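Local atomic coordinates of phytase (Citrobacter braakii, PDB entry 3ZHC), a protein that belongs to branch 2 of the histidine phosphatase superfamily, enzymes built round a mixed alpha/beta core. Residues V34-H39 with D294-A299; G81-L86 with A393-L398; N164-R169 with P282-S287; Q245-M250 with Q376-M381; L335-S340 with V369-V374. The protein carries 2 engineered substitutions. All coordinates share one frame; numbering follows the deposited sequence.

In the fold
Contacts 1, 2 and 5 all reach the same mixed sheet. Contacts 1 and 2 touch, Ile35 CD1 lying 3.9 Å from Gln84 NE2. Contacts 2 and 5 lie on neighbouring strands, 394-398 and 366-375, with Val396 O 2.9 Å from Phe373 N, and both touch the second subunit. Contact 3 uses the start of helix 282-301, whose later turns form contact 1; their centres are about 22 Å apart. Segment 376-381 of contact 4 comes just after segment 369-374 of contact 5. Contact 4 lies about 32 Å from contact 3, centre to centre, across the middle of the chain. The family's Arg-His-Gly signature begins in contact 1, at Arg38 and His39.

Contact 1 of 5, residues V34-H39 with D294-A299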
# COMPACT_ATOMS: atom_id res chain seq x y z
N VAL B 34 0.74 -10.96 25.97
CA VAL B 34 0.38 -12.16 25.24
C VAL B 34 0.94 -11.97 23.86
O VAL B 34 0.73 -10.93 23.25
CB VAL B 34 -1.13 -12.41 25.17
CG1 VAL B 34 -1.42 -13.71 24.36
CG2 VAL B 34 -1.71 -12.53 26.55
N ILE B 35 1.68 -12.97 23.37
CA ILE B 35 2.24 -12.98 22.03
C ILE B 35 1.63 -14.12 21.27
O ILE B 35 1.68 -15.26 21.74
CB ILE B 35 3.78 -13.14 22.04
CG1 ILE B 35 4.45 -11.95 22.73
CG2 ILE B 35 4.34 -13.28 20.59
CD1 ILE B 35 6.00 -12.08 22.89
N VAL B 36 1.04 -13.83 20.10
CA VAL B 36 0.62 -14.86 19.15
C VAL B 36 1.66 -14.78 18.03
O VAL B 36 1.71 -13.79 17.29
CB VAL B 36 -0.78 -14.65 18.60
CG1 VAL B 36 -1.10 -15.75 17.61
CG2 VAL B 36 -1.79 -14.64 19.71
N SER B 37 2.49 -15.81 17.92
CA SER B 37 3.59 -15.86 16.94
C SER B 37 3.33 -16.88 15.86
O SER B 37 2.83 -17.99 16.14
CB SER B 37 4.89 -16.22 17.63
OG SER B 37 5.99 -16.26 16.71
N ARG B 38 3.68 -16.51 14.63
CA ARG B 38 3.77 -17.46 13.56
C ARG B 38 5.07 -18.20 13.79
O ARG B 38 6.06 -17.63 14.30
CB ARG B 38 3.85 -16.78 12.17
CG ARG B 38 3.92 -17.79 11.00
CD ARG B 38 4.18 -17.17 9.69
NE ARG B 38 4.34 -18.20 8.66
CZ ARG B 38 4.74 -17.98 7.39
NH1 ARG B 38 5.01 -16.75 6.94
NH2 ARG B 38 4.85 -19.01 6.56
N HIS B 39 5.06 -19.48 13.42
CA HIS B 39 6.27 -20.30 13.42
C HIS B 39 7.38 -19.64 12.61
O HIS B 39 7.11 -18.80 11.73
CB HIS B 39 5.97 -21.67 12.83
CG HIS B 39 5.35 -21.61 11.47
ND1 HIS B 39 6.07 -21.29 10.33
CD2 HIS B 39 4.08 -21.81 11.06
CE1 HIS B 39 5.26 -21.31 9.29
NE2 HIS B 39 4.05 -21.62 9.70
N ASP B 294 -10.38 -15.73 22.93
CA ASP B 294 -10.81 -16.12 24.31
C ASP B 294 -9.63 -16.31 25.25
O ASP B 294 -9.68 -15.88 26.40
CB ASP B 294 -11.66 -17.41 24.29
CG ASP B 294 -13.06 -17.20 23.69
OD1 ASP B 294 -13.51 -16.03 23.46
OD2 ASP B 294 -13.73 -18.23 23.45
N MET B 295 -8.57 -16.97 24.74
CA MET B 295 -7.30 -17.16 25.48
C MET B 295 -6.65 -15.82 25.78
O MET B 295 -6.28 -15.56 26.92
CB MET B 295 -6.32 -18.04 24.66
CG MET B 295 -4.98 -18.42 25.38
SD MET B 295 -5.20 -19.43 26.88
CE MET B 295 -5.77 -20.97 26.16
N ILE B 296 -6.51 -14.97 24.76
CA ILE B 296 -5.91 -13.62 24.91
C ILE B 296 -6.66 -12.80 25.95
O ILE B 296 -6.04 -12.15 26.81
CB ILE B 296 -5.90 -12.84 23.57
CG1 ILE B 296 -4.92 -13.45 22.57
CG2 ILE B 296 -5.53 -11.36 23.78
CD1 ILE B 296 -5.26 -13.12 21.12
N ASP B 297 -8.00 -12.86 25.88
CA ASP B 297 -8.88 -12.11 26.77
C ASP B 297 -8.72 -12.60 28.23
O ASP B 297 -8.46 -11.79 29.13
CB ASP B 297 -10.34 -12.22 26.28
CG ASP B 297 -11.26 -11.26 26.98
OD1 ASP B 297 -10.82 -10.21 27.50
OD2 ASP B 297 -12.47 -11.56 27.00
N THR B 298 -8.88 -13.91 28.44
CA THR B 298 -8.68 -14.55 29.75
C THR B 298 -7.31 -14.20 30.36
O THR B 298 -7.22 -13.82 31.53
CB THR B 298 -8.79 -16.09 29.67
OG1 THR B 298 -10.08 -16.46 29.18
CG2 THR B 298 -8.57 -16.73 31.05
N ALA B 299 -6.25 -14.33 29.54
CA ALA B 299 -4.87 -14.08 30.00
C ALA B 299 -4.63 -12.63 30.44
O ALA B 299 -3.87 -12.39 31.36
CB ALA B 299 -3.86 -14.48 28.92
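Asp294 O is gripped twice by Thr298, whose N and OG1 each lie 2.9 Å from it and arrive from opposite faces of the carbonyl plane. Both bonds are inside helix 282-301. This helix lays Ile296 and Ala299 against Val34 and Val36 of strand 28-38, a helix-on-sheet layer in the alpha/beta core of the histidine phosphatase fold. The two short segments run nearly antiparallel, at 160°, with their axes 9.6 Å apart. What joins them is apolar. Val34 uses both branches. Its CG1 is anti to the backbone N (chi1 180°) and meets Ile296 CG1 at 3.9 Å. Its CG2, beside the backbone N, reaches Ala299 CB at 3.7 Å. Ile296 continues along the strand, and its CD1 touches Val36 CG2 at 4.0 Å; these two side chains meet at about a right angle. Leu331 of helix 325-335 also packs on Val36 and Ile296. Ile35 points the other way, and its side chain touches Phe122 of helix 113-126. The strand ends at Arg38, and His39 follows in the loop; they are the first two residues of the Arg-His-Gly signature of this family. Arg38 forms salt bridges with Glu240, Asp325 and Asp346, while its CG sits 3.9 Å above the plane of the His39 ring, over the centre.

Contact 2 of 5, residues G81-L86 with A393-L398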
# COMPACT_ATOMS: atom_id res chain seq x y z
N GLY B 81 13.33 -13.77 20.65
CA GLY B 81 13.28 -14.13 22.09
C GLY B 81 14.26 -13.31 22.91
O GLY B 81 13.93 -12.83 23.99
N GLN B 82 15.47 -13.16 22.35
CA GLN B 82 16.56 -12.37 22.94
C GLN B 82 16.17 -10.90 23.02
O GLN B 82 16.31 -10.29 24.07
CB GLN B 82 17.87 -12.60 22.13
CG GLN B 82 19.03 -11.64 22.36
CD GLN B 82 20.27 -12.08 21.57
OE1 GLN B 82 20.89 -13.11 21.90
NE2 GLN B 82 20.65 -11.29 20.52
N TYR B 83 15.69 -10.34 21.90
CA TYR B 83 15.21 -8.93 21.87
C TYR B 83 14.08 -8.72 22.88
O TYR B 83 14.10 -7.73 23.62
CB TYR B 83 14.76 -8.51 20.46
CG TYR B 83 13.93 -7.22 20.41
CD1 TYR B 83 14.55 -5.97 20.44
CD2 TYR B 83 12.52 -7.26 20.32
CE1 TYR B 83 13.79 -4.77 20.40
CE2 TYR B 83 11.76 -6.06 20.28
CZ TYR B 83 12.42 -4.82 20.32
OH TYR B 83 11.68 -3.66 20.28
N GLN B 84 13.11 -9.64 22.90
CA GLN B 84 11.97 -9.54 23.82
C GLN B 84 12.39 -9.66 25.30
O GLN B 84 11.81 -8.98 26.15
CB GLN B 84 10.85 -10.56 23.47
CG GLN B 84 10.11 -10.32 22.09
CD GLN B 84 9.22 -9.07 22.04
OE1 GLN B 84 9.54 -8.03 22.60
NE2 GLN B 84 8.10 -9.19 21.36
N ARG B 85 13.39 -10.52 25.59
CA ARG B 85 13.97 -10.61 26.96
C ARG B 85 14.48 -9.23 27.41
O ARG B 85 14.13 -8.77 28.49
CB ARG B 85 15.12 -11.62 27.01
CG ARG B 85 15.82 -11.79 28.40
CD ARG B 85 17.22 -12.44 28.25
NE ARG B 85 17.95 -12.43 29.53
CZ ARG B 85 17.79 -13.32 30.54
NH1 ARG B 85 16.89 -14.34 30.45
NH2 ARG B 85 18.53 -13.19 31.66
N LEU B 86 15.31 -8.61 26.57
CA LEU B 86 15.90 -7.27 26.85
C LEU B 86 14.83 -6.19 26.97
O LEU B 86 14.90 -5.35 27.87
CB LEU B 86 16.92 -6.88 25.76
CG LEU B 86 18.18 -7.76 25.67
CD1 LEU B 86 18.88 -7.59 24.34
CD2 LEU B 86 19.14 -7.49 26.86
N ALA B 393 14.30 -5.18 16.75
CA ALA B 393 13.45 -5.84 15.79
C ALA B 393 12.48 -4.81 15.26
O ALA B 393 12.25 -3.79 15.92
CB ALA B 393 12.69 -6.99 16.44
N GLY B 394 11.92 -5.06 14.09
CA GLY B 394 10.89 -4.19 13.54
C GLY B 394 9.67 -4.22 14.46
O GLY B 394 9.35 -5.25 15.06
N LYS B 395 9.00 -3.08 14.59
CA LYS B 395 7.80 -2.96 15.42
C LYS B 395 6.87 -1.94 14.77
O LYS B 395 7.28 -0.78 14.52
CB LYS B 395 8.17 -2.57 16.85
CG LYS B 395 7.01 -2.66 17.84
CD LYS B 395 7.50 -2.59 19.31
CE LYS B 395 6.33 -2.82 20.33
NZ LYS B 395 6.77 -2.98 21.78
N VAL B 396 5.63 -2.37 14.49
CA VAL B 396 4.59 -1.54 13.92
C VAL B 396 3.47 -1.41 14.95
O VAL B 396 2.95 -2.41 15.44
CB VAL B 396 4.03 -2.14 12.60
CG1 VAL B 396 2.79 -1.38 12.14
CG2 VAL B 396 5.10 -2.12 11.51
N ASP B 397 3.12 -0.16 15.27
CA ASP B 397 2.06 0.14 16.23
C ASP B 397 0.71 -0.11 15.55
O ASP B 397 0.40 0.54 14.55
CB ASP B 397 2.17 1.60 16.72
CG ASP B 397 1.36 1.88 18.00
OD1 ASP B 397 0.46 1.04 18.41
OD2 ASP B 397 1.63 2.95 18.62
N LEU B 398 -0.06 -1.06 16.08
CA LEU B 398 -1.38 -1.39 15.54
C LEU B 398 -2.47 -0.59 16.27
O LEU B 398 -2.33 -0.28 17.48
CB LEU B 398 -1.65 -2.89 15.62
CG LEU B 398 -0.59 -3.79 14.95
CD1 LEU B 398 -0.98 -5.21 15.09
CD2 LEU B 398 -0.38 -3.44 13.46
O HOH W 1 11.22 -2.08 18.17
O HOH W 2 8.25 -5.77 21.96
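Helix 71-90 packs here on one face of the central mixed sheet, and Tyr83 meets Ala393, just before strand 394-398. Ala393 lies over one face of the phenol ring. Its CB is 4.1 Å from the Tyr83 ring centroid and 17° off the normal, a CH-pi contact. Ala393 N is over the ring too, offset toward the rim near Tyr83 CE1. A water bridges the phenol end to the backbone: it lies 2.7 Å from Tyr83 OH and donates to Ala393 O at 3.0 Å. A second water links the next pair: it donates to Gln84 OE1 at 2.7 Å and accepts from Lys395 NZ at 3.2 Å. The lysine chain is extended throughout, which carries NZ toward the helix. There it also forms a salt bridge with Glu357 and a cation-pi contact with Trp87. Gln84 NE2 is held by Glu353. One aromatic face and two water bridges thus join the helix to the strand and to the residue just before it, a helix-over-sheet layer of the alpha/beta histidine phosphatase core.

Contact 3 of 5, residues N164-R169 with P282-S287; sequences NAILER and PEVARS
Ala165 and Ile166 of helix 159-169 meet Glu283 and Val284 in the first turn of helix 282-301. This is a helix-helix contact in the histidine phosphatase fold, between the end of one helix and the start of a helix that runs on to the central sheet. The apolar part is a single touch, Ile166 CD1 to Val284 CG2 at 4.1 Å. The two side chains are inclined to each other, and each offers the branch that stands beside its own backbone N. Val226 lies against both of them, and Leu277 of helix 260-280 also touches Ile166.

The polar links are made with neighbouring parts. Arg169 NH2 forms a salt bridge with Asp276 of helix 260-280, and NH1 makes a weak bond to Thr281.

The remaining kind of interaction is a methyl group against a carboxylate. A bend at chi2 (78°) folds the glutamate chain so that its acid group comes back over the alanine. A carboxylate in the first turn of a helix would probably be favoured by the helix dipole. The methyl meets the group broadside, from above its plane: Ala165 CB lies 3.4 Å from Glu283 OE1, 3.5 Å from Glu283 CD and 3.9 Å from Glu283 OE2.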
# COMPACT_ATOMS: atom_id res chain seq x y z
N ASN B 164 -19.94 -16.44 -0.52
CA ASN B 164 -20.45 -15.18 -1.04
C ASN B 164 -19.79 -13.95 -0.40
O ASN B 164 -19.52 -12.98 -1.09
CB ASN B 164 -21.97 -15.10 -0.90
CG ASN B 164 -22.70 -16.03 -1.87
OD1 ASN B 164 -22.44 -16.00 -3.07
ND2 ASN B 164 -23.61 -16.82 -1.36
N ALA B 165 -19.52 -14.01 0.91
CA ALA B 165 -18.84 -12.93 1.64
C ALA B 165 -17.41 -12.72 1.11
O ALA B 165 -16.99 -11.57 0.88
CB ALA B 165 -18.82 -13.21 3.13
N ILE B 166 -16.69 -13.81 0.90
CA ILE B 166 -15.34 -13.76 0.30
C ILE B 166 -15.45 -13.27 -1.14
O ILE B 166 -14.65 -12.46 -1.58
CB ILE B 166 -14.62 -15.11 0.33
CG1 ILE B 166 -14.45 -15.63 1.76
CG2 ILE B 166 -13.21 -15.01 -0.36
CD1 ILE B 166 -14.25 -17.11 1.82
N LEU B 167 -16.46 -13.78 -1.87
CA LEU B 167 -16.68 -13.39 -3.28
C LEU B 167 -16.87 -11.87 -3.42
O LEU B 167 -16.25 -11.25 -4.29
CB LEU B 167 -17.90 -14.11 -3.89
CG LEU B 167 -17.83 -14.60 -5.35
CD1 LEU B 167 -19.25 -14.66 -5.97
CD2 LEU B 167 -16.91 -13.77 -6.22
N GLU B 168 -17.72 -11.28 -2.55
CA GLU B 168 -18.00 -9.81 -2.59
C GLU B 168 -16.80 -8.98 -2.15
O GLU B 168 -16.66 -7.82 -2.57
CB GLU B 168 -19.27 -9.44 -1.77
CG GLU B 168 -20.60 -10.03 -2.37
CD GLU B 168 -20.83 -9.65 -3.86
OE1 GLU B 168 -20.65 -8.47 -4.21
OE2 GLU B 168 -21.18 -10.56 -4.67
N ARG B 169 -15.92 -9.55 -1.31
CA ARG B 169 -14.64 -8.88 -0.99
C ARG B 169 -13.70 -8.87 -2.20
O ARG B 169 -12.85 -8.00 -2.31
CB ARG B 169 -13.94 -9.50 0.20
CG ARG B 169 -14.59 -9.16 1.53
CD ARG B 169 -13.66 -9.42 2.62
NE ARG B 169 -12.59 -8.41 2.65
CZ ARG B 169 -11.34 -8.60 3.12
NH1 ARG B 169 -10.94 -9.79 3.62
NH2 ARG B 169 -10.49 -7.60 3.08
N PRO B 282 -14.17 -11.41 7.53
CA PRO B 282 -14.80 -11.56 8.87
C PRO B 282 -15.61 -12.82 9.09
O PRO B 282 -15.50 -13.41 10.14
CB PRO B 282 -15.71 -10.32 8.96
CG PRO B 282 -14.97 -9.30 8.21
CD PRO B 282 -14.35 -10.02 7.03
N GLU B 283 -16.39 -13.23 8.09
CA GLU B 283 -17.24 -14.43 8.20
C GLU B 283 -16.41 -15.71 8.45
O GLU B 283 -16.93 -16.65 9.05
CB GLU B 283 -18.15 -14.61 6.98
CG GLU B 283 -19.35 -13.63 6.94
CD GLU B 283 -19.02 -12.22 6.47
OE1 GLU B 283 -17.85 -11.90 6.14
OE2 GLU B 283 -19.95 -11.41 6.44
N VAL B 284 -15.15 -15.72 7.97
CA VAL B 284 -14.19 -16.80 8.26
C VAL B 284 -13.36 -16.49 9.54
O VAL B 284 -13.30 -17.32 10.44
CB VAL B 284 -13.25 -17.07 7.06
CG1 VAL B 284 -12.06 -17.99 7.45
CG2 VAL B 284 -14.05 -17.68 5.92
N ALA B 285 -12.76 -15.29 9.58
CA ALA B 285 -11.85 -14.86 10.71
C ALA B 285 -12.47 -14.94 12.09
O ALA B 285 -11.81 -15.34 13.04
CB ALA B 285 -11.30 -13.45 10.48
N ARG B 286 -13.74 -14.54 12.20
CA ARG B 286 -14.48 -14.54 13.49
C ARG B 286 -14.53 -15.91 14.11
O ARG B 286 -14.20 -16.08 15.27
CB ARG B 286 -15.91 -14.00 13.33
CG ARG B 286 -16.02 -12.51 13.18
CD ARG B 286 -17.52 -12.07 13.06
NE ARG B 286 -18.28 -12.39 14.29
CZ ARG B 286 -19.41 -13.12 14.40
NH1 ARG B 286 -20.03 -13.67 13.34
NH2 ARG B 286 -19.95 -13.30 15.61
N SER B 287 -14.96 -16.89 13.32
CA SER B 287 -15.03 -18.29 13.78
C SER B 287 -13.65 -18.85 14.14
O SER B 287 -13.46 -19.41 15.21
CB SER B 287 -15.67 -19.16 12.71
OG SER B 287 -16.98 -18.68 12.39

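Contact 4 of 5, residues Q245-M250 with Q376-M381; sequences QEAQGM and QTLRDM
Glu246 lies across Leu378 where the C-terminal end of helix 231-247, closed by a Schellman motif, meets the short helix 378-382, N-capped by Thr377, in the histidine phosphatase fold. Its CB is 3.9 Å from Leu378 CD1. The next atom, CG, is anti to the backbone N (chi1 -174°) and presses on the leucine branch point, 3.5 Å from Leu378 CG. The chain then bends at chi2 (70°), and the carboxylate leaves the leucine. Glu246 OE2 ends 4.6 Å from Arg379 NH2, well out of the guanidinium plane, so only the opposite charges are near each other. Trp264 of helix 260-280 packs on both Glu246 and Leu378.

In the Schellman motif Gly249 has positive phi, and Met250 N is bonded to Gln245 O. At the N-cap, Thr377 OG1 accepts from Asp380 N at 3.2 Å. Arg382, the last residue of the short helix, donates from NH1 to Glu246 O and Met250 O and so ties that helix to the closing turn of helix 231-247. Beside the leucine, Ala247 packs on Met381. The methionine chain runs on extended past CG, and Ala247 CB touches Met381 SD at 3.5 Å.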
# COMPACT_ATOMS: atom_id res chain seq x y z
N GLN B 245 12.91 -19.01 0.87
CA GLN B 245 14.28 -19.21 0.32
C GLN B 245 15.23 -18.09 0.78
O GLN B 245 16.35 -18.36 1.28
CB GLN B 245 14.27 -19.28 -1.20
CG GLN B 245 13.69 -20.50 -1.78
CD GLN B 245 13.55 -20.42 -3.30
OE1 GLN B 245 13.89 -19.40 -3.93
NE2 GLN B 245 13.05 -21.50 -3.90
N GLU B 246 14.77 -16.84 0.60
CA GLU B 246 15.51 -15.64 1.01
C GLU B 246 15.77 -15.63 2.53
O GLU B 246 16.92 -15.53 2.96
CB GLU B 246 14.73 -14.39 0.59
CG GLU B 246 15.44 -13.03 0.82
CD GLU B 246 16.64 -12.78 -0.09
OE1 GLU B 246 16.67 -13.25 -1.23
OE2 GLU B 246 17.56 -12.09 0.36
N ALA B 247 14.71 -15.74 3.32
CA ALA B 247 14.83 -15.75 4.82
C ALA B 247 15.73 -16.89 5.35
O ALA B 247 16.38 -16.73 6.38
CB ALA B 247 13.45 -15.81 5.47
N GLN B 248 15.73 -18.02 4.63
CA GLN B 248 16.59 -19.18 4.93
C GLN B 248 18.08 -18.96 4.60
O GLN B 248 18.92 -19.72 5.05
CB GLN B 248 16.06 -20.44 4.18
CG GLN B 248 16.86 -21.79 4.37
CD GLN B 248 16.95 -22.25 5.83
OE1 GLN B 248 16.20 -21.78 6.70
NE2 GLN B 248 17.86 -23.17 6.09
N GLY B 249 18.39 -17.92 3.82
CA GLY B 249 19.75 -17.63 3.42
C GLY B 249 20.21 -18.47 2.26
O GLY B 249 21.43 -18.70 2.11
N MET B 250 19.26 -18.94 1.43
CA MET B 250 19.61 -19.78 0.28
C MET B 250 20.34 -18.95 -0.76
O MET B 250 19.90 -17.85 -1.10
CB MET B 250 18.40 -20.46 -0.34
CG MET B 250 17.87 -21.57 0.49
SD MET B 250 16.78 -22.62 -0.44
CE MET B 250 16.63 -24.00 0.71
N GLN B 376 11.00 -9.38 11.96
CA GLN B 376 12.31 -9.11 11.38
C GLN B 376 12.13 -8.78 9.94
O GLN B 376 11.32 -9.43 9.25
CB GLN B 376 13.20 -10.34 11.48
CG GLN B 376 13.69 -10.63 12.91
CD GLN B 376 13.77 -12.10 13.21
OE1 GLN B 376 12.82 -12.82 12.99
NE2 GLN B 376 14.91 -12.55 13.74
N THR B 377 12.87 -7.77 9.46
CA THR B 377 12.87 -7.45 8.03
C THR B 377 13.48 -8.64 7.28
O THR B 377 14.20 -9.47 7.88
CB THR B 377 13.66 -6.16 7.70
OG1 THR B 377 15.01 -6.27 8.15
CG2 THR B 377 13.01 -4.94 8.37
N LEU B 378 13.19 -8.74 5.99
CA LEU B 378 13.70 -9.84 5.16
C LEU B 378 15.25 -9.82 5.12
O LEU B 378 15.89 -10.86 5.12
CB LEU B 378 13.08 -9.78 3.74
CG LEU B 378 13.33 -10.92 2.74
CD1 LEU B 378 13.01 -12.28 3.35
CD2 LEU B 378 12.54 -10.69 1.46
N ARG B 379 15.81 -8.62 5.08
CA ARG B 379 17.26 -8.38 5.17
C ARG B 379 17.82 -8.94 6.49
O ARG B 379 18.85 -9.62 6.50
CB ARG B 379 17.53 -6.88 5.08
CG ARG B 379 18.99 -6.43 4.89
CD ARG B 379 19.48 -6.64 3.47
NE ARG B 379 20.15 -7.93 3.26
CZ ARG B 379 20.45 -8.45 2.06
NH1 ARG B 379 20.13 -7.81 0.91
NH2 ARG B 379 21.07 -9.62 2.00
N ASP B 380 17.12 -8.64 7.60
CA ASP B 380 17.54 -9.13 8.95
C ASP B 380 17.40 -10.66 9.10
O ASP B 380 18.07 -11.25 9.94
CB ASP B 380 16.79 -8.40 10.09
CG ASP B 380 17.30 -6.93 10.33
OD1 ASP B 380 18.16 -6.42 9.56
OD2 ASP B 380 16.84 -6.30 11.31
N MET B 381 16.53 -11.29 8.30
CA MET B 381 16.43 -12.75 8.25
C MET B 381 17.61 -13.27 7.46
O MET B 381 18.35 -14.11 7.95
CB MET B 381 15.12 -13.20 7.61
CG MET B 381 13.90 -12.86 8.45
SD MET B 381 12.36 -13.23 7.64
CE MET B 381 11.18 -12.80 8.94

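Contact 5 of 5, residues L335-S340 with V369-V374. Unlike the reference sequence in segment 335-340: Asn338 (reference Lys).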
# COMPACT_ATOMS: atom_id res chain seq x y z
N LEU B 335 -10.25 -8.66 14.48
CA LEU B 335 -10.01 -7.39 15.21
C LEU B 335 -9.96 -6.15 14.29
O LEU B 335 -9.87 -5.03 14.78
CB LEU B 335 -8.71 -7.48 16.03
CG LEU B 335 -8.68 -8.46 17.20
CD1 LEU B 335 -7.29 -8.57 17.74
CD2 LEU B 335 -9.64 -8.04 18.31
N ASP B 336 -10.04 -6.36 12.98
CA ASP B 336 -9.98 -5.31 11.97
C ASP B 336 -8.62 -4.53 12.02
O ASP B 336 -8.58 -3.28 11.92
CB ASP B 336 -11.22 -4.37 12.05
CG ASP B 336 -11.55 -3.68 10.68
OD1 ASP B 336 -10.85 -3.93 9.67
OD2 ASP B 336 -12.51 -2.88 10.63
N LEU B 337 -7.53 -5.29 12.19
CA LEU B 337 -6.18 -4.76 12.21
C LEU B 337 -5.63 -4.80 10.81
O LEU B 337 -5.59 -5.88 10.19
CB LEU B 337 -5.27 -5.60 13.13
CG LEU B 337 -5.22 -5.31 14.64
CD1 LEU B 337 -6.43 -4.54 15.16
CD2 LEU B 337 -5.02 -6.61 15.41
N ASN B 338 -5.21 -3.63 10.31
CA ASN B 338 -4.62 -3.49 9.00
C ASN B 338 -3.20 -2.98 9.16
O ASN B 338 -2.95 -2.10 10.00
CB ASN B 338 -5.43 -2.55 8.14
CG ASN B 338 -6.87 -3.01 7.96
OD1 ASN B 338 -7.13 -4.01 7.24
ND2 ASN B 338 -7.82 -2.30 8.60
N TRP B 339 -2.28 -3.54 8.38
CA TRP B 339 -0.88 -3.12 8.44
C TRP B 339 -0.05 -3.48 7.21
O TRP B 339 -0.46 -4.29 6.35
CB TRP B 339 -0.20 -3.73 9.70
CG TRP B 339 0.03 -5.24 9.67
CD1 TRP B 339 0.95 -5.93 8.93
CD2 TRP B 339 -0.68 -6.23 10.43
NE1 TRP B 339 0.86 -7.26 9.17
CE2 TRP B 339 -0.12 -7.49 10.08
CE3 TRP B 339 -1.72 -6.18 11.36
CZ2 TRP B 339 -0.58 -8.68 10.63
CZ3 TRP B 339 -2.18 -7.38 11.92
CH2 TRP B 339 -1.60 -8.61 11.55
N SER B 340 1.12 -2.86 7.16
CA SER B 340 2.19 -3.18 6.21
C SER B 340 3.46 -3.12 7.05
O SER B 340 3.57 -2.24 7.92
CB SER B 340 2.24 -2.19 5.06
OG SER B 340 3.20 -2.56 4.09
N VAL B 369 -4.67 -1.62 27.04
CA VAL B 369 -4.12 -2.63 26.13
C VAL B 369 -3.53 -2.00 24.89
O VAL B 369 -4.23 -1.28 24.18
CB VAL B 369 -5.21 -3.66 25.68
CG1 VAL B 369 -4.61 -4.72 24.75
CG2 VAL B 369 -5.86 -4.31 26.87
N GLN B 370 -2.23 -2.27 24.63
CA GLN B 370 -1.56 -1.83 23.40
C GLN B 370 -1.28 -3.03 22.52
O GLN B 370 -0.87 -4.09 23.03
CB GLN B 370 -0.24 -1.10 23.69
CG GLN B 370 0.26 -0.30 22.47
CD GLN B 370 1.46 0.52 22.76
OE1 GLN B 370 2.47 0.01 23.23
NE2 GLN B 370 1.37 1.83 22.49
N VAL B 371 -1.51 -2.88 21.21
CA VAL B 371 -1.34 -3.94 20.24
C VAL B 371 -0.23 -3.55 19.26
O VAL B 371 -0.24 -2.46 18.70
CB VAL B 371 -2.63 -4.24 19.44
CG1 VAL B 371 -2.44 -5.50 18.55
CG2 VAL B 371 -3.80 -4.44 20.37
N SER B 372 0.73 -4.47 19.06
CA SER B 372 1.86 -4.25 18.16
C SER B 372 2.13 -5.46 17.30
O SER B 372 1.67 -6.56 17.61
CB SER B 372 3.12 -3.95 18.97
OG SER B 372 2.96 -2.79 19.75
N PHE B 373 2.86 -5.24 16.21
CA PHE B 373 3.37 -6.36 15.41
C PHE B 373 4.89 -6.29 15.41
O PHE B 373 5.46 -5.36 14.88
CB PHE B 373 2.82 -6.39 13.97
CG PHE B 373 2.95 -7.77 13.34
CD1 PHE B 373 4.13 -8.16 12.73
CD2 PHE B 373 1.89 -8.68 13.40
CE1 PHE B 373 4.24 -9.45 12.16
CE2 PHE B 373 2.00 -9.96 12.84
CZ PHE B 373 3.17 -10.34 12.23
N VAL B 374 5.53 -7.29 16.04
CA VAL B 374 7.00 -7.40 16.13
C VAL B 374 7.49 -8.46 15.13
O VAL B 374 6.97 -9.58 15.10
CB VAL B 374 7.46 -7.72 17.56
CG1 VAL B 374 8.96 -7.90 17.63
CG2 VAL B 374 7.02 -6.61 18.50
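Leu337 and Trp339, in a loop without regular structure, run alongside Val371 and Phe373 of strand 366-375, with CA atoms 9.4 Å apart for Leu337 and Val371 and 8.8 Å for Trp339 and Phe373. Side chains make the contact across it. Alternate residues of the loop point at alternate residues of the strand, so the contact is two matched pairs. In the first, Leu337 CD2 meets Val371 CG1 at 4.2 Å. In the second, the six-membered ring of Trp339 meets the Phe373 ring obliquely, with centroids 4.9 Å apart and planes at 32°. The closest atoms are Trp339 CZ2 and Phe373 CE2, 3.6 Å apart. Phe373 CD2 lies over one face of the indole, offset toward its rim. Trp339 CG stands between its backbone N and carbonyl carbon (chi1 70°), which sends the indole from the loop toward the strand. Indole NE1 donates to Asn347 O. The loop follows helix 325-335, and Asp336 leaves the helical path with positive phi. Leu398 of strand 394-398 packs on both Trp339 and Val371, while Ser340 touches Val64 of the second subunit. The loop therefore covers one face of strand 366-375, which is itself hydrogen-bonded between strands 353-361 and 394-398.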